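Local coordinates for protein thiamine phosphate pyrophosphorylase (Bacteroides thetaiotaomicron VPI-5482, PDB 3CEU) that probably catalyses the joining of the pyrimidine and thiazole halves of thiamine into thiamine phosphate, a step in thiamine diphosphate biosynthesis, at residues A[39-42]-A[43-46]; A[102-105]-A[106-110]; A[142-145]-A[146-149]. All coordinates share one frame; numbering follows the deposited sequence.

Interaction 1 of 3, residues A[39-42]-A[43-46]; sequences AMYS and ERLL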
# COMPACT_ATOMS: atom_id res chain seq x y z
N ALA A 39 19.48 -6.82 1.57
CA ALA A 39 18.52 -7.71 0.92
C ALA A 39 18.19 -8.91 1.80
O ALA A 39 17.03 -9.31 1.91
CB ALA A 39 19.07 -8.17 -0.42
N MSE A 40 19.22 -9.46 2.41
CA MSE A 40 19.11 -10.61 3.30
C MSE A 40 17.82 -10.57 4.13
O MSE A 40 17.04 -11.53 4.15
CB MSE A 40 20.33 -10.64 4.22
CG MSE A 40 20.34 -11.71 5.29
SE MSE A 40 21.69 -11.27 6.63
CE MSE A 40 23.28 -11.41 5.52
N TYR A 41 17.59 -9.47 4.82
CA TYR A 41 16.40 -9.33 5.66
C TYR A 41 15.08 -9.43 4.89
O TYR A 41 14.10 -9.97 5.41
CB TYR A 41 16.47 -8.02 6.45
CG TYR A 41 17.70 -7.94 7.33
CD1 TYR A 41 18.04 -8.99 8.17
CD2 TYR A 41 18.50 -6.80 7.33
CE1 TYR A 41 19.15 -8.92 9.00
CE2 TYR A 41 19.62 -6.71 8.16
CZ TYR A 41 19.94 -7.78 8.99
OH TYR A 41 21.02 -7.71 9.84
N SER A 42 15.05 -8.93 3.66
CA SER A 42 13.83 -9.00 2.87
C SER A 42 13.55 -10.44 2.49
O SER A 42 12.39 -10.86 2.47
CB SER A 42 13.96 -8.15 1.60
OG SER A 42 14.14 -6.79 1.93
N GLU A 43 14.60 -11.19 2.19
CA GLU A 43 14.45 -12.59 1.83
C GLU A 43 13.95 -13.39 3.03
O GLU A 43 13.08 -14.25 2.89
CB GLU A 43 15.78 -13.17 1.34
CG GLU A 43 16.32 -12.59 0.04
CD GLU A 43 17.70 -13.13 -0.30
OE1 GLU A 43 18.66 -12.85 0.47
OE2 GLU A 43 17.84 -13.82 -1.34
N ARG A 44 14.48 -13.09 4.21
CA ARG A 44 14.08 -13.81 5.43
C ARG A 44 12.59 -13.65 5.67
O ARG A 44 11.88 -14.63 5.91
CB ARG A 44 14.89 -13.29 6.63
CG ARG A 44 16.41 -13.37 6.40
CD ARG A 44 17.27 -12.80 7.53
NE ARG A 44 17.41 -13.71 8.67
CZ ARG A 44 16.51 -13.84 9.64
NH1 ARG A 44 15.39 -13.12 9.62
NH2 ARG A 44 16.73 -14.69 10.64
N LEU A 45 12.11 -12.42 5.59
CA LEU A 45 10.70 -12.14 5.80
C LEU A 45 9.87 -12.84 4.72
O LEU A 45 8.91 -13.55 5.04
CB LEU A 45 10.46 -10.63 5.77
CG LEU A 45 9.16 -10.09 6.35
CD1 LEU A 45 9.19 -8.57 6.41
CD2 LEU A 45 8.00 -10.56 5.52
N LEU A 46 10.22 -12.66 3.46
CA LEU A 46 9.46 -13.29 2.37
C LEU A 46 9.40 -14.81 2.50
O LEU A 46 8.39 -15.42 2.17
CB LEU A 46 10.06 -12.90 1.01
CG LEU A 46 10.09 -11.40 0.71
CD1 LEU A 46 11.06 -11.11 -0.43
CD2 LEU A 46 8.69 -10.91 0.39
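The ring of Tyr41 and the guanidinium group of Arg44 stand side by side on the exposed flank of a helix, their planes 66° apart and so not stacked. What meets the ring is the aliphatic part of Arg44: CD approaches Tyr41 CD1 obliquely, at 3.9 Å. Met40, present as selenomethionine, runs alongside the same arginine and brings its CG to 4.0 Å from Arg44 CD. Long, flexible chains suit this flank, because their carbons can pack together while phenol and guanidinium ends stay at the solvent side. With CG anti to the carbonyl carbon (chi1 -55°), Arg44 passes close by the carbonyl oxygen of Met40, its CG 3.0 Å from Met40 O, before bending at CD. These contacts follow the i to i+3 and i to i+4 spacing of the alpha helix 39-48, the helix of a beta-alpha-beta unit between strands 29-32 and 57-59 of a TIM barrel. Four successive backbone bonds hold the turn; Arg44 N reaches Met40 O at 3.0 Å and Leu45 N reaches Tyr41 O at 3.2 Å. Glu43 lies at the border of the exposed flank, its OE1 3.6 Å from Met40 CA and its chain against Tyr64, Leu65 and Phe69. Ser42, small enough to be buried, packs on Leu65, and its carbonyl oxygen lies 2.9 Å from Leu46 CG, a tight fit. Leu46, branched and apolar, packs on Phe69, while Leu45 turns its side chain to Glu15 and Ile19 of helix 15-24.

Interaction 2 of 3, residues A[102-105]-A[106-110]; sequences KNRK and HFYDY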
# COMPACT_ATOMS: atom_id res chain seq x y z
N LYS A 102 -2.35 12.70 -13.62
CA LYS A 102 -2.92 12.88 -14.94
C LYS A 102 -1.97 12.44 -16.05
O LYS A 102 -2.34 11.66 -16.91
CB LYS A 102 -3.32 14.34 -15.15
CG LYS A 102 -3.90 14.66 -16.52
CD LYS A 102 -4.28 16.14 -16.62
CE LYS A 102 -4.73 16.54 -18.02
NZ LYS A 102 -5.05 18.01 -18.13
N ASN A 103 -0.75 12.94 -16.02
CA ASN A 103 0.20 12.58 -17.07
C ASN A 103 1.13 11.44 -16.68
O ASN A 103 2.31 11.48 -17.00
CB ASN A 103 1.04 13.79 -17.47
CG ASN A 103 0.23 15.07 -17.48
OD1 ASN A 103 -0.86 15.12 -18.05
ND2 ASN A 103 0.77 16.11 -16.85
N ARG A 104 0.62 10.42 -16.00
CA ARG A 104 1.49 9.32 -15.61
C ARG A 104 0.77 8.02 -15.28
O ARG A 104 1.30 6.94 -15.53
CB ARG A 104 2.36 9.75 -14.42
CG ARG A 104 3.85 9.69 -14.70
CD ARG A 104 4.56 11.04 -14.49
NE ARG A 104 4.90 11.27 -13.09
CZ ARG A 104 5.60 12.31 -12.65
NH1 ARG A 104 6.05 13.24 -13.50
NH2 ARG A 104 5.87 12.43 -11.36
N LYS A 105 -0.43 8.13 -14.72
CA LYS A 105 -1.20 6.95 -14.34
C LYS A 105 -1.32 5.90 -15.43
O LYS A 105 -1.26 4.71 -15.13
CB LYS A 105 -2.59 7.37 -13.87
CG LYS A 105 -3.41 8.14 -14.90
CD LYS A 105 -4.67 8.75 -14.27
CE LYS A 105 -5.74 7.70 -14.02
NZ LYS A 105 -6.22 7.10 -15.29
N HIS A 106 -1.46 6.30 -16.69
CA HIS A 106 -1.61 5.32 -17.76
C HIS A 106 -0.33 4.59 -18.12
O HIS A 106 -0.33 3.68 -18.95
CB HIS A 106 -2.20 5.98 -19.01
CG HIS A 106 -3.63 6.38 -18.84
ND1 HIS A 106 -4.29 7.21 -19.73
CD2 HIS A 106 -4.53 6.08 -17.88
CE1 HIS A 106 -5.53 7.39 -19.33
NE2 HIS A 106 -5.71 6.72 -18.20
N PHE A 107 0.76 4.97 -17.47
CA PHE A 107 2.05 4.35 -17.70
C PHE A 107 2.41 3.39 -16.58
O PHE A 107 3.52 2.87 -16.52
CB PHE A 107 3.11 5.44 -17.84
CG PHE A 107 2.87 6.34 -19.01
CD1 PHE A 107 2.99 5.85 -20.31
CD2 PHE A 107 2.48 7.66 -18.82
CE1 PHE A 107 2.72 6.67 -21.40
CE2 PHE A 107 2.20 8.48 -19.91
CZ PHE A 107 2.32 7.98 -21.20
N TYR A 108 1.45 3.15 -15.69
CA TYR A 108 1.64 2.25 -14.57
C TYR A 108 0.38 1.45 -14.36
O TYR A 108 -0.68 1.81 -14.87
CB TYR A 108 1.96 3.05 -13.31
CG TYR A 108 3.29 3.78 -13.37
CD1 TYR A 108 4.48 3.12 -13.08
CD2 TYR A 108 3.35 5.11 -13.78
CE1 TYR A 108 5.71 3.77 -13.19
CE2 TYR A 108 4.57 5.76 -13.90
CZ TYR A 108 5.74 5.09 -13.60
OH TYR A 108 6.95 5.73 -13.72
N ASP A 109 0.49 0.35 -13.63
CA ASP A 109 -0.67 -0.48 -13.34
C ASP A 109 -1.58 0.31 -12.42
O ASP A 109 -2.80 0.17 -12.46
CB ASP A 109 -0.21 -1.78 -12.71
CG ASP A 109 0.51 -2.66 -13.69
OD1 ASP A 109 -0.17 -3.25 -14.57
OD2 ASP A 109 1.75 -2.75 -13.63
N TYR A 110 -0.96 1.14 -11.60
CA TYR A 110 -1.64 2.05 -10.68
C TYR A 110 -0.62 2.92 -10.03
O TYR A 110 0.56 2.57 -9.99
CB TYR A 110 -2.47 1.32 -9.61
CG TYR A 110 -1.76 0.43 -8.61
CD1 TYR A 110 -0.80 0.93 -7.73
CD2 TYR A 110 -2.13 -0.91 -8.48
CE1 TYR A 110 -0.24 0.11 -6.73
CE2 TYR A 110 -1.58 -1.72 -7.49
CZ TYR A 110 -0.64 -1.21 -6.62
OH TYR A 110 -0.13 -2.04 -5.65
O HOH W 1 -1.14 9.19 -17.82
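Lys105 and His106 lie side by side and point the same way, the lysine chain bending at its far end to bring NZ obliquely to the imidazole, 3.0 Å from His106 NE2. The fold-back starts at chi1 59°, which sets CG between the backbone N and the carbonyl carbon, 3.8 Å from His106 CD2. Shortened to an alanine, this position would probably leave the imidazole without the chain alongside it, and Asp144 without its weak, distant charge partner. Arg104 and Tyr108 also lie side by side, pointing the same way: Arg104 CG is 4.1 Å from Tyr108 CE2, with guanidinium and ring planes 71° apart, while the guanidinium itself pairs with Glu100. Arg104 O sits at the edge of the tyrosine ring, 3.3 Å from Tyr108 CD2, and also accepts Phe107 N at 2.8 Å. With Tyr108 N bonded to Lys105 O, this makes two overlapping turns. A water bridges Lys102 O and His106 N, donating to the first and accepting from the second. The loop joins helix 98-102 to strand 110-113, and the broad ring of Tyr108 lies on Val91 and Cys93 of strand 90-95.

Interaction 3 of 3, residues A[142-145]-A[146-149]; sequences IIDS and KVMA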
# COMPACT_ATOMS: atom_id res chain seq x y z
N ILE A 142 -9.74 11.71 -13.83
CA ILE A 142 -8.31 11.66 -13.53
C ILE A 142 -8.08 10.63 -12.45
O ILE A 142 -7.17 9.81 -12.53
CB ILE A 142 -7.78 13.04 -13.06
CG1 ILE A 142 -7.86 14.03 -14.24
CG2 ILE A 142 -6.36 12.91 -12.53
CD1 ILE A 142 -7.37 15.42 -13.95
N ILE A 143 -8.92 10.68 -11.42
CA ILE A 143 -8.83 9.74 -10.33
C ILE A 143 -9.81 8.61 -10.58
O ILE A 143 -11.02 8.83 -10.73
CB ILE A 143 -9.18 10.40 -9.01
CG1 ILE A 143 -9.54 9.34 -7.97
CG2 ILE A 143 -10.32 11.36 -9.22
CD1 ILE A 143 -9.88 9.90 -6.64
N ASP A 144 -9.31 7.38 -10.64
CA ASP A 144 -10.17 6.25 -10.88
C ASP A 144 -9.63 4.99 -10.21
O ASP A 144 -8.75 5.05 -9.35
CB ASP A 144 -10.34 6.03 -12.39
CG ASP A 144 -9.01 5.78 -13.09
OD1 ASP A 144 -9.04 5.56 -14.32
OD2 ASP A 144 -7.95 5.79 -12.43
N SER A 145 -10.15 3.84 -10.61
CA SER A 145 -9.72 2.57 -10.03
C SER A 145 -8.21 2.34 -10.07
O SER A 145 -7.71 1.42 -9.42
CB SER A 145 -10.43 1.43 -10.75
OG SER A 145 -10.34 1.62 -12.15
N LYS A 146 -7.48 3.17 -10.81
CA LYS A 146 -6.04 3.00 -10.92
C LYS A 146 -5.22 3.91 -9.99
O LYS A 146 -4.00 3.84 -9.96
CB LYS A 146 -5.60 3.20 -12.38
CG LYS A 146 -4.12 2.96 -12.64
CD LYS A 146 -3.68 3.39 -14.03
CE LYS A 146 -3.92 2.33 -15.08
NZ LYS A 146 -3.08 2.61 -16.27
N VAL A 147 -5.89 4.76 -9.23
CA VAL A 147 -5.15 5.64 -8.33
C VAL A 147 -5.43 5.29 -6.87
O VAL A 147 -6.58 5.16 -6.46
CB VAL A 147 -5.51 7.11 -8.58
CG1 VAL A 147 -6.99 7.31 -8.43
CG2 VAL A 147 -4.73 8.00 -7.62
N MSE A 148 -4.37 5.13 -6.10
CA MSE A 148 -4.53 4.78 -4.70
C MSE A 148 -4.22 5.98 -3.81
O MSE A 148 -3.18 6.63 -3.94
CB MSE A 148 -3.60 3.60 -4.35
CG MSE A 148 -3.64 2.45 -5.38
SE MSE A 148 -5.43 1.76 -5.82
CE MSE A 148 -4.90 0.30 -6.98
N ALA A 149 -5.14 6.30 -2.91
CA ALA A 149 -4.95 7.44 -2.04
C ALA A 149 -4.00 7.09 -0.90
O ALA A 149 -4.10 6.03 -0.29
CB ALA A 149 -6.29 7.92 -1.49
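Ile143 meets Val147 across the turn, its CG1 only 3.3 Å from Val147 CG1, tighter than usual for two carbons. The two branched chains cross at a slant: Ile143 has CG1 anti to its backbone N (chi1 161°), and Val147 presents CG1 from the position between its own N and carbonyl carbon. Both also touch Phe166; apolar, branched chains suit this buried place, and Val147 begins a strand, where beta-branched residues are favoured. Asp144 comes next and opens the turn. Its carbonyl oxygen accepts Val147 N at 2.9 Å, almost straight at the hydrogen (175°). Val147 CG1 is pressed against that oxygen too, 3.0 Å from Asp144 O. The carboxylate of Asp144 bends back the same way, with OD2 3.1 Å from Lys146 N; the position of that nitrogen is doubtful, so this Asx-type bond can be offered only tentatively. OD2 also lies 3.5 Å from Lys146 CB, where the two side chains run side by side. Ser145 occupies the exposed corner, in keeping with a small and polar residue, and Ser145 O lies 3.9 Å from CE of selenomethionine Met148. Lys146 sends its long chain away from the turn, so that its ammonium donates to Tyr108 O and Lys105 O of the neighbouring loop. From there the backbone enters strand 147-150, flanked in the sheet by strands 110-113 and 168-171. Asp144 to Val147 is a type I beta turn, feeding the chain from helix 131-139 into the seventh strand of a TIM barrel, at the end where that strand begins.

From the N terminus, interaction 1 comes first, a contact along about two turns of helix 39-48 between the second and third barrel strands. Interaction 2 follows, tightening the loop from helix 98-102 to strand 110-113, and interaction 3 then turns the chain into strand 147-150. The three are in series, none nested or crossing. Interaction 1 stands apart, its centre about 29 Å from that of interaction 2 and about 31 Å from that of interaction 3, on the opposite side of the chain's centre from the latter. Interactions 2 and 3 touch, with centres about 9 Å apart: together they join the approaches to the adjacent sixth and seventh strands.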